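Local coordinates for protein extracellular invertase (Aspergillus kawachii, PDB 5XHA) that probably hydrolyses sucrose and related beta-fructofuranosides, releasing fructose, as an extracellular invertase of glycoside hydrolase family 32, at residues P94-D99 with T116-L121; P373-V378 with S417-T422; E538-T543 with V553-R558. All coordinates share one frame; numbering follows the deposited sequence.

Contact 1 (P94-D99 with T116-L121); sequences PVAVFD and TSVSYL. With FRU (beta-D-fructofuranose), chain B.
V118 pushes its CG2 methyl against the F98 ring, 3.5 Å from the ring centroid and 11° off the normal, a CH-pi contact over the middle of the face. The opposite face carries a bound fructose: its C6 lies 3.6 Å from F98 CD1, toward the rim, so the ring is sandwiched between strand and sugar. With chi1 at -179°, V118 sends CG1 opposite its own N and swings CG2 round to the N side, where the ring lies. A96 CB packs on V118 CB, and beyond the strand ends V95 CG1 packs on L121, its approach to CD1 doubtfully close. The backbones run antiparallel with one irregularity: V118 O accepts from both V95 N (3.0 Å) and A96 N (3.1 Å), two residues facing one, which defines a classic beta bulge. F98 N then bonds to T116 O, and T116 N to D99 O. D99 N also donates to fructose O4, at 3.2 Å and nearly straight (172°). D41, D171 and R170 hydrogen-bond the same sugar, so this is probably the active-site pocket of the five-bladed propeller, where family 32 relatives carry the nucleophile (here D41) and a substrate-binding aspartate (D171). Strands 96-103 and 112-118 are the first two of a four-stranded antiparallel sheet; strand 134-140 follows beside 112-118, strand 166-176 touches F98 and T116 through R170, and I91 of the second subunit packs on P94 and S119.

Contact 2 (P373-V378 with S417-T422); sequences PRELRV and SIARET. With FRU (beta-D-fructofuranose), chain E.
The guanidinium of R420 is met at its edge by the carboxylate of E375, the two planes 31° apart. The grip is side-on, one nitrogen to each oxygen: NH2 reaches OE1 at 2.9 Å with an N-H...O angle of 175°, and NE reaches OE2 at 3.0 Å on its syn lone pair. E375 OE2 takes a further bond, from R420 N at 2.9 Å, coming from above the carboxylate plane. Folding back makes this possible: R420 has chi1 at 70° and bends again at chi3, which brings its head beside its own backbone N. R341 forms a salt bridge with the same OE2, so E375 is fixed in position and probably kept ionised, although E421 OE1 lies 4.5 Å from that oxygen. E375 projects from strand 366-385 to meet the first turn of helix 420-426, whose N-cap position is A419. Strands 366-385 and 408-418 are antiparallel neighbours in one sheet of the propeller, and the helix follows directly. Behind the carboxylate the strands pair antiparallel, with E375 N bonded to S417 O and S417 N to E375 O; a water also links E375 O to S417 OG. A419 N donates to P373 O at 2.9 Å, ending the ladder, while P373 CG points at T422 OG1, itself hydrogen-bonded to L73 O. I418 N makes a weak bond, 3.4 Å long, to O4 of a second bound fructose.

Contact 3 (E538-T543 with V553-R558); sequences ETLDLT and VYANGR. With FRU (beta-D-fructofuranose), chain E.
E538 OE2 and R558 NH1 form the shortest polar bond of the contact, 2.8 Å with an N-H...O angle of 170°, and it uses the syn lone pair of the carboxylate. R558 NH2 donates to the other oxygen, E538 OE1, at 3.1 Å, making an end-on, two-nitrogen salt bridge. The two groups approach from opposite directions, with the carboxylate at the guanidinium edge and the planes 32° apart. An extended E538 chain, chi1 -174°, carries the carboxylate across to R558. OE1 also accepts from F527 N, so both carboxylate oxygens are held, and N556 CB rests over one face of the guanidinium near its rim. Further along, the backbones pair antiparallel. T543 and Y554 exchange two bonds of 2.9 Å, Y554 N to T543 O and T543 N to Y554 O, and N556 N donates to D541 O. Y554 presents its ring edge to T543 O. On the other face of the sheet L542 CD1 packs on A555 CB at 4.0 Å, with L540 CD1 against the same methyl. N556 and G557, both with positive phi, are the central residues of a type I' beta turn closed by R558 N to A555 O (3.1 Å), which links strands 550-555 and 559-564; G557 N donates to fructose O6 at 2.9 Å. The hairpin 534-547/550-555 belongs to an antiparallel sheet of the beta-sandwich typical of family 32 C-terminal modules. Strand 455-463 flanks it beside 534-547 and strand 559-564 beside 550-555, while Y554 and R558 pack on strands 366-385 and 408-418.

How the contacts relate
From the N terminus the three contacts come in series, none nesting within or crossing another. Contact 1 closes a hairpin with 16 residues between its segments, in the catalytic module. Contact 2 spans 38 residues and ties strand 366-385 to the end of strand 408-418 and the start of helix 420-426. Contact 3 closes a tight hairpin, nine residues between its segments, in the C-terminal module. Contact 1 stands apart: its nearest atoms are about 16 Å from those of contact 2 and about 20 Å from contact 3. Contacts 2 and 3 touch, through a probable hydrogen bond from R374 NE to Y554 OH and packing of I418 on the Y554 ring, and both border one fructose at the junction of the two modules.

Contact 1 (P94-D99 with T116-L121)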
loop_
_atom_site.group_PDB
_atom_site.type_symbol
_atom_site.label_atom_id
_atom_site.label_comp_id
_atom_site.label_asym_id
_atom_site.label_seq_id
_atom_site.Cartn_x
_atom_site.Cartn_y
_atom_site.Cartn_z
ATOM N N PRO A 94 1.545 -10.481 -3.706
ATOM C CA PRO A 94 1.542 -11.221 -4.957
ATOM C C PRO A 94 2.849 -11.951 -5.244
ATOM O O PRO A 94 2.832 -12.973 -5.914
ATOM C CB PRO A 94 1.290 -10.134 -6.006
ATOM C CG PRO A 94 1.839 -8.888 -5.376
ATOM C CD PRO A 94 1.503 -9.030 -3.924
ATOM N N VAL A 95 3.968 -11.464 -4.713
ATOM C CA VAL A 95 5.271 -12.043 -5.031
ATOM C C VAL A 95 5.839 -12.907 -3.902
ATOM O O VAL A 95 6.408 -13.956 -4.161
ATOM C CB VAL A 95 6.242 -10.927 -5.457
ATOM C CG1 VAL A 95 7.684 -11.402 -5.485
ATOM C CG2 VAL A 95 5.832 -10.398 -6.827
ATOM N N ALA A 96 5.722 -12.484 -2.648
ATOM C CA ALA A 96 6.303 -13.294 -1.585
ATOM C C ALA A 96 5.675 -13.035 -0.227
ATOM O O ALA A 96 5.035 -12.000 -0.008
ATOM C CB ALA A 96 7.817 -13.096 -1.533
ATOM N N VAL A 97 5.826 -14.023 0.645
ATOM C CA VAL A 97 5.491 -13.930 2.047
ATOM C C VAL A 97 6.784 -14.050 2.833
ATOM O O VAL A 97 7.443 -15.091 2.795
ATOM C CB VAL A 97 4.560 -15.069 2.479
ATOM C CG1 VAL A 97 4.402 -15.103 3.990
ATOM C CG2 VAL A 97 3.211 -14.924 1.801
ATOM N N PHE A 98 7.134 -12.989 3.549
ATOM C CA PHE A 98 8.291 -13.002 4.423
ATOM C C PHE A 98 7.815 -13.212 5.891
ATOM O O PHE A 98 6.632 -13.451 6.137
ATOM C CB PHE A 98 9.087 -11.696 4.260
ATOM C CG PHE A 98 9.887 -11.563 2.971
ATOM C CD1 PHE A 98 9.988 -12.582 2.029
ATOM C CD2 PHE A 98 10.592 -10.391 2.732
ATOM C CE1 PHE A 98 10.748 -12.420 0.868
ATOM C CE2 PHE A 98 11.344 -10.225 1.576
ATOM C CZ PHE A 98 11.435 -11.254 0.646
ATOM N N ASP A 99 8.737 -13.130 6.849
ATOM C CA ASP A 99 8.458 -13.441 8.246
ATOM C C ASP A 99 7.278 -12.654 8.816
ATOM O O ASP A 99 7.029 -11.510 8.446
ATOM C CB ASP A 99 9.669 -13.153 9.140
ATOM C CG ASP A 99 10.897 -13.963 8.772
ATOM O OD1 ASP A 99 10.758 -14.945 8.019
ATOM O OD2 ASP A 99 12.002 -13.611 9.246
ATOM N N THR A 116 5.157 -9.746 6.781
ATOM C CA THR A 116 5.591 -8.951 5.642
ATOM C C THR A 116 5.077 -9.499 4.303
ATOM O O THR A 116 5.512 -10.541 3.823
ATOM C CB THR A 116 7.112 -8.817 5.592
ATOM O OG1 THR A 116 7.569 -8.134 6.764
ATOM C CG2 THR A 116 7.525 -8.019 4.372
ATOM N N SER A 117 4.149 -8.755 3.716
ATOM C CA SER A 117 3.594 -9.041 2.406
ATOM C C SER A 117 4.435 -8.325 1.327
ATOM O O SER A 117 4.549 -7.097 1.364
ATOM C CB SER A 117 2.148 -8.562 2.358
ATOM O OG SER A 117 1.966 -7.340 3.065
ATOM N N VAL A 118 4.994 -9.103 0.386
ATOM C CA VAL A 118 5.951 -8.634 -0.629
ATOM C C VAL A 118 5.325 -8.539 -2.032
ATOM O O VAL A 118 4.716 -9.502 -2.543
ATOM C CB VAL A 118 7.179 -9.551 -0.706
ATOM C CG1 VAL A 118 8.190 -9.048 -1.740
ATOM C CG2 VAL A 118 7.832 -9.698 0.669
ATOM N N SER A 119 5.472 -7.362 -2.637
ATOM C CA SER A 119 4.891 -7.056 -3.941
ATOM C C SER A 119 5.911 -6.817 -5.070
ATOM O O SER A 119 5.529 -6.780 -6.240
ATOM C CB SER A 119 4.007 -5.822 -3.797
ATOM O OG SER A 119 2.943 -6.080 -2.899
ATOM N N TYR A 120 7.178 -6.593 -4.722
ATOM C CA TYR A 120 8.240 -6.302 -5.706
ATOM C C TYR A 120 9.553 -6.911 -5.236
ATOM O O TYR A 120 9.879 -6.851 -4.050
ATOM C CB TYR A 120 8.424 -4.787 -5.937
ATOM C CG TYR A 120 7.184 -4.120 -6.485
ATOM C CD1 TYR A 120 6.917 -4.103 -7.862
ATOM C CD2 TYR A 120 6.252 -3.549 -5.634
ATOM C CE1 TYR A 120 5.743 -3.540 -8.352
ATOM C CE2 TYR A 120 5.088 -2.974 -6.117
ATOM C CZ TYR A 120 4.832 -2.979 -7.479
ATOM O OH TYR A 120 3.673 -2.397 -7.967
ATOM N N LEU A 121 10.289 -7.497 -6.174
ATOM C CA LEU A 121 11.630 -8.020 -5.941
ATOM C C LEU A 121 12.509 -7.457 -7.058
ATOM O O LEU A 121 11.993 -7.061 -8.086
ATOM C CB LEU A 121 11.629 -9.547 -5.976
ATOM C CG LEU A 121 11.017 -10.270 -4.769
ATOM C CD1 LEU A 121 10.932 -11.779 -4.992
ATOM C CD2 LEU A 121 11.820 -9.979 -3.514
HETATM C C1 FRU B . 16.495 -13.381 6.800
HETATM C C2 FRU B . 15.353 -12.959 5.830
HETATM C C3 FRU B . 14.240 -12.211 6.587
HETATM C C4 FRU B . 13.046 -12.423 5.656
HETATM C C5 FRU B . 13.279 -13.824 5.104
HETATM C C6 FRU B . 12.926 -13.965 3.624
HETATM O O1 FRU B . 17.177 -14.576 6.369
HETATM O O3 FRU B . 14.551 -10.840 6.866
HETATM O O4 FRU B . 11.779 -12.354 6.310
HETATM O O5 FRU B . 14.672 -14.122 5.312
HETATM O O6 FRU B . 13.392 -15.225 3.101
#

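Contact 2 (P373-V378 with S417-T422)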
loop_
_atom_site.group_PDB
_atom_site.type_symbol
_atom_site.label_atom_id
_atom_site.label_comp_id
_atom_site.label_asym_id
_atom_site.label_seq_id
_atom_site.Cartn_x
_atom_site.Cartn_y
_atom_site.Cartn_z
ATOM N N PRO A 373 15.615 -25.982 20.230
ATOM C CA PRO A 373 15.048 -24.852 20.959
ATOM C C PRO A 373 15.946 -24.448 22.119
ATOM O O PRO A 373 16.449 -25.313 22.836
ATOM C CB PRO A 373 13.725 -25.404 21.496
ATOM C CG PRO A 373 13.924 -26.887 21.539
ATOM C CD PRO A 373 14.787 -27.191 20.353
ATOM N N ARG A 374 16.125 -23.149 22.316
ATOM C CA ARG A 374 16.995 -22.663 23.389
ATOM C C ARG A 374 16.225 -21.780 24.379
ATOM O O ARG A 374 15.446 -20.921 23.967
ATOM C CB ARG A 374 18.189 -21.916 22.791
ATOM C CG ARG A 374 19.138 -22.849 22.076
ATOM C CD ARG A 374 20.168 -22.129 21.247
ATOM N NE ARG A 374 20.989 -23.085 20.517
ATOM C CZ ARG A 374 21.993 -22.758 19.711
ATOM N NH1 ARG A 374 22.315 -21.482 19.519
ATOM N NH2 ARG A 374 22.673 -23.714 19.087
ATOM N N GLU A 375 16.425 -22.026 25.677
ATOM C CA GLU A 375 15.907 -21.145 26.732
ATOM C C GLU A 375 16.871 -19.994 26.900
ATOM O O GLU A 375 18.074 -20.210 27.010
ATOM C CB GLU A 375 15.780 -21.889 28.073
ATOM C CG GLU A 375 14.662 -22.911 28.085
ATOM C CD GLU A 375 14.527 -23.647 29.395
ATOM O OE1 GLU A 375 14.971 -23.107 30.415
ATOM O OE2 GLU A 375 13.938 -24.741 29.411
ATOM N N LEU A 376 16.350 -18.771 26.897
ATOM C CA LEU A 376 17.170 -17.604 27.178
ATOM C C LEU A 376 16.829 -17.106 28.580
ATOM O O LEU A 376 15.650 -17.138 28.992
ATOM C CB LEU A 376 16.943 -16.517 26.133
ATOM C CG LEU A 376 17.243 -16.886 24.682
ATOM C CD1 LEU A 376 17.271 -15.628 23.818
ATOM C CD2 LEU A 376 18.534 -17.678 24.499
ATOM N N ARG A 377 17.860 -16.699 29.322
ATOM C CA ARG A 377 17.671 -16.120 30.659
ATOM C C ARG A 377 18.866 -15.253 31.025
ATOM O O ARG A 377 19.895 -15.306 30.351
ATOM C CB ARG A 377 17.464 -17.226 31.691
ATOM C CG ARG A 377 18.721 -18.025 32.025
ATOM C CD ARG A 377 18.415 -19.212 32.924
ATOM N NE ARG A 377 19.633 -19.852 33.417
ATOM C CZ ARG A 377 20.411 -19.386 34.410
ATOM N NH1 ARG A 377 20.135 -18.237 35.054
ATOM N NH2 ARG A 377 21.491 -20.084 34.765
ATOM N N VAL A 378 18.731 -14.444 32.077
ATOM C CA VAL A 378 19.863 -13.681 32.598
ATOM C C VAL A 378 20.754 -14.651 33.376
ATOM O O VAL A 378 20.296 -15.345 34.277
ATOM C CB VAL A 378 19.428 -12.518 33.529
ATOM C CG1 VAL A 378 20.638 -11.742 34.016
ATOM C CG2 VAL A 378 18.469 -11.572 32.824
ATOM N N SER A 417 20.839 -21.992 26.846
ATOM C CA SER A 417 20.899 -23.426 27.076
ATOM C C SER A 417 19.823 -24.164 26.277
ATOM O O SER A 417 18.859 -23.564 25.800
ATOM C CB SER A 417 20.747 -23.716 28.560
ATOM O OG SER A 417 19.507 -23.242 28.982
ATOM N N ILE A 418 20.008 -25.471 26.122
ATOM C CA ILE A 418 19.063 -26.286 25.406
ATOM C C ILE A 418 17.796 -26.299 26.239
ATOM O O ILE A 418 17.866 -26.444 27.447
ATOM C CB ILE A 418 19.586 -27.717 25.234
ATOM C CG1 ILE A 418 20.927 -27.704 24.493
ATOM C CG2 ILE A 418 18.556 -28.574 24.502
ATOM C CD1 ILE A 418 21.594 -29.055 24.418
ATOM N N ALA A 419 16.634 -26.144 25.621
ATOM C CA ALA A 419 15.410 -26.133 26.400
ATOM C C ALA A 419 15.289 -27.441 27.187
ATOM O O ALA A 419 15.655 -28.520 26.702
ATOM C CB ALA A 419 14.192 -25.868 25.525
ATOM N N ARG A 420 14.802 -27.338 28.418
ATOM C CA ARG A 420 14.981 -28.436 29.391
ATOM C C ARG A 420 14.373 -29.780 28.975
ATOM O O ARG A 420 14.993 -30.829 29.174
ATOM C CB ARG A 420 14.485 -28.029 30.767
ATOM C CG ARG A 420 12.975 -27.886 30.868
ATOM C CD ARG A 420 12.632 -27.131 32.134
ATOM N NE ARG A 420 13.170 -25.778 32.088
ATOM C CZ ARG A 420 13.085 -24.905 33.083
ATOM N NH1 ARG A 420 12.485 -25.241 34.218
ATOM N NH2 ARG A 420 13.594 -23.694 32.935
ATOM N N GLU A 421 13.192 -29.759 28.370
ATOM C CA GLU A 421 12.547 -30.995 27.944
ATOM C C GLU A 421 13.289 -31.627 26.760
ATOM O O GLU A 421 13.403 -32.862 26.665
ATOM C CB GLU A 421 11.092 -30.754 27.565
ATOM C CG GLU A 421 10.243 -30.110 28.660
ATOM C CD GLU A 421 10.123 -28.587 28.553
ATOM O OE1 GLU A 421 11.059 -27.897 28.063
ATOM O OE2 GLU A 421 9.087 -28.065 29.004
ATOM N N THR A 422 13.778 -30.791 25.847
ATOM C CA THR A 422 14.554 -31.285 24.716
ATOM C C THR A 422 15.872 -31.908 25.202
ATOM O O THR A 422 16.283 -32.971 24.707
ATOM C CB THR A 422 14.799 -30.184 23.660
ATOM O OG1 THR A 422 13.580 -29.932 22.961
ATOM C CG2 THR A 422 15.874 -30.594 22.635
HETATM C C1 FRU E . 25.148 -29.037 30.926
HETATM C C2 FRU E . 24.214 -27.878 30.540
HETATM C C3 FRU E . 23.297 -28.143 29.329
HETATM C C4 FRU E . 23.309 -26.799 28.619
HETATM C C5 FRU E . 24.761 -26.379 28.820
HETATM C C6 FRU E . 24.971 -24.867 28.702
HETATM O O1 FRU E . 24.471 -30.097 31.616
HETATM O O2 FRU E . 23.414 -27.441 31.661
HETATM O O3 FRU E . 21.953 -28.525 29.673
HETATM O O4 FRU E . 22.894 -26.825 27.243
HETATM O O5 FRU E . 25.105 -26.834 30.135
HETATM O O6 FRU E . 26.242 -24.558 28.074
HETATM O O HOH W 1 19.325 -20.390 29.657
#

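Contact 3 (E538-T543 with V553-R558)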
loop_
_atom_site.group_PDB
_atom_site.type_symbol
_atom_site.label_atom_id
_atom_site.label_comp_id
_atom_site.label_asym_id
_atom_site.label_seq_id
_atom_site.Cartn_x
_atom_site.Cartn_y
_atom_site.Cartn_z
ATOM N N GLU A 538 38.668 -20.334 35.086
ATOM C CA GLU A 538 37.330 -20.927 34.972
ATOM C C GLU A 538 37.314 -22.232 34.153
ATOM O O GLU A 538 37.924 -22.310 33.080
ATOM C CB GLU A 538 36.403 -19.904 34.293
ATOM C CG GLU A 538 34.935 -20.294 34.221
ATOM C CD GLU A 538 34.087 -19.275 33.480
ATOM O OE1 GLU A 538 34.642 -18.297 32.913
ATOM O OE2 GLU A 538 32.857 -19.468 33.469
ATOM N N THR A 539 36.604 -23.233 34.663
ATOM C CA THR A 539 36.421 -24.509 33.976
ATOM C C THR A 539 35.603 -24.358 32.670
ATOM O O THR A 539 34.604 -23.634 32.632
ATOM C CB THR A 539 35.714 -25.525 34.907
ATOM O OG1 THR A 539 36.549 -25.794 36.038
ATOM C CG2 THR A 539 35.455 -26.853 34.202
ATOM N N LEU A 540 36.060 -25.034 31.614
ATOM C CA LEU A 540 35.337 -25.113 30.341
ATOM C C LEU A 540 34.348 -26.264 30.420
ATOM O O LEU A 540 34.751 -27.420 30.437
ATOM C CB LEU A 540 36.292 -25.351 29.170
ATOM C CG LEU A 540 35.682 -25.430 27.751
ATOM C CD1 LEU A 540 35.052 -24.110 27.321
ATOM C CD2 LEU A 540 36.738 -25.839 26.742
ATOM N N ASP A 541 33.067 -25.925 30.495
ATOM C CA ASP A 541 31.976 -26.882 30.597
ATOM C C ASP A 541 31.307 -27.047 29.234
ATOM O O ASP A 541 30.553 -26.186 28.797
ATOM C CB ASP A 541 30.958 -26.383 31.633
ATOM C CG ASP A 541 29.899 -27.415 31.956
ATOM O OD1 ASP A 541 30.082 -28.599 31.635
ATOM O OD2 ASP A 541 28.875 -27.047 32.543
ATOM N N LEU A 542 31.577 -28.176 28.594
ATOM C CA LEU A 542 31.292 -28.385 27.175
ATOM C C LEU A 542 30.145 -29.371 26.979
ATOM O O LEU A 542 30.134 -30.421 27.608
ATOM C CB LEU A 542 32.549 -28.955 26.529
ATOM C CG LEU A 542 33.074 -28.419 25.217
ATOM C CD1 LEU A 542 33.036 -26.896 25.144
ATOM C CD2 LEU A 542 34.495 -28.948 25.047
ATOM N N THR A 543 29.197 -29.044 26.101
ATOM C CA THR A 543 28.202 -30.011 25.629
ATOM C C THR A 543 28.209 -30.030 24.098
ATOM O O THR A 543 27.988 -29.006 23.460
ATOM C CB THR A 543 26.784 -29.684 26.135
ATOM O OG1 THR A 543 26.823 -29.352 27.519
ATOM C CG2 THR A 543 25.860 -30.864 25.958
ATOM N N VAL A 553 27.641 -26.939 19.538
ATOM C CA VAL A 553 28.590 -26.863 20.632
ATOM C C VAL A 553 28.148 -25.785 21.624
ATOM O O VAL A 553 28.104 -24.614 21.279
ATOM C CB VAL A 553 30.006 -26.511 20.123
ATOM C CG1 VAL A 553 30.999 -26.574 21.271
ATOM C CG2 VAL A 553 30.422 -27.468 19.015
ATOM N N TYR A 554 27.816 -26.207 22.838
ATOM C CA TYR A 554 27.481 -25.331 23.946
ATOM C C TYR A 554 28.623 -25.278 24.959
ATOM O O TYR A 554 29.329 -26.284 25.164
ATOM C CB TYR A 554 26.230 -25.856 24.651
ATOM C CG TYR A 554 24.969 -25.842 23.798
ATOM C CD1 TYR A 554 24.710 -26.855 22.884
ATOM C CD2 TYR A 554 24.049 -24.812 23.911
ATOM C CE1 TYR A 554 23.564 -26.852 22.109
ATOM C CE2 TYR A 554 22.890 -24.789 23.138
ATOM C CZ TYR A 554 22.646 -25.810 22.236
ATOM O OH TYR A 554 21.497 -25.785 21.473
ATOM N N ALA A 555 28.789 -24.124 25.609
ATOM C CA ALA A 555 29.782 -23.983 26.695
ATOM C C ALA A 555 29.346 -22.995 27.756
ATOM O O ALA A 555 28.917 -21.879 27.433
ATOM C CB ALA A 555 31.137 -23.578 26.141
ATOM N N ASN A 556 29.417 -23.430 29.023
ATOM C CA ASN A 556 29.367 -22.540 30.185
ATOM C C ASN A 556 28.038 -21.780 30.319
ATOM O O ASN A 556 27.983 -20.704 30.925
ATOM C CB ASN A 556 30.559 -21.543 30.162
ATOM C CG ASN A 556 31.911 -22.201 30.455
ATOM O OD1 ASN A 556 32.648 -21.790 31.366
ATOM N ND2 ASN A 556 32.260 -23.186 29.665
ATOM N N GLY A 557 26.967 -22.342 29.761
ATOM C CA GLY A 557 25.638 -21.732 29.804
ATOM C C GLY A 557 25.508 -20.410 29.070
ATOM O O GLY A 557 24.513 -19.715 29.233
ATOM N N ARG A 558 26.496 -20.052 28.261
ATOM C CA ARG A 558 26.503 -18.734 27.658
ATOM C C ARG A 558 27.097 -18.710 26.259
ATOM O O ARG A 558 27.391 -17.654 25.742
ATOM C CB ARG A 558 27.264 -17.763 28.566
ATOM C CG ARG A 558 28.756 -18.032 28.685
ATOM C CD ARG A 558 29.380 -17.118 29.726
ATOM N NE ARG A 558 30.841 -17.150 29.657
ATOM C CZ ARG A 558 31.655 -17.650 30.584
ATOM N NH1 ARG A 558 31.185 -18.181 31.705
ATOM N NH2 ARG A 558 32.962 -17.613 30.387
HETATM C C1 FRU E . 25.148 -29.037 30.926
HETATM C C2 FRU E . 24.214 -27.878 30.540
HETATM C C3 FRU E . 23.297 -28.143 29.329
HETATM C C4 FRU E . 23.309 -26.799 28.619
HETATM C C5 FRU E . 24.761 -26.379 28.820
HETATM C C6 FRU E . 24.971 -24.867 28.702
HETATM O O1 FRU E . 24.471 -30.097 31.616
HETATM O O2 FRU E . 23.414 -27.441 31.661
HETATM O O3 FRU E . 21.953 -28.525 29.673
HETATM O O4 FRU E . 22.894 -26.825 27.243
HETATM O O5 FRU E . 25.105 -26.834 30.135
HETATM O O6 FRU E . 26.242 -24.558 28.074
#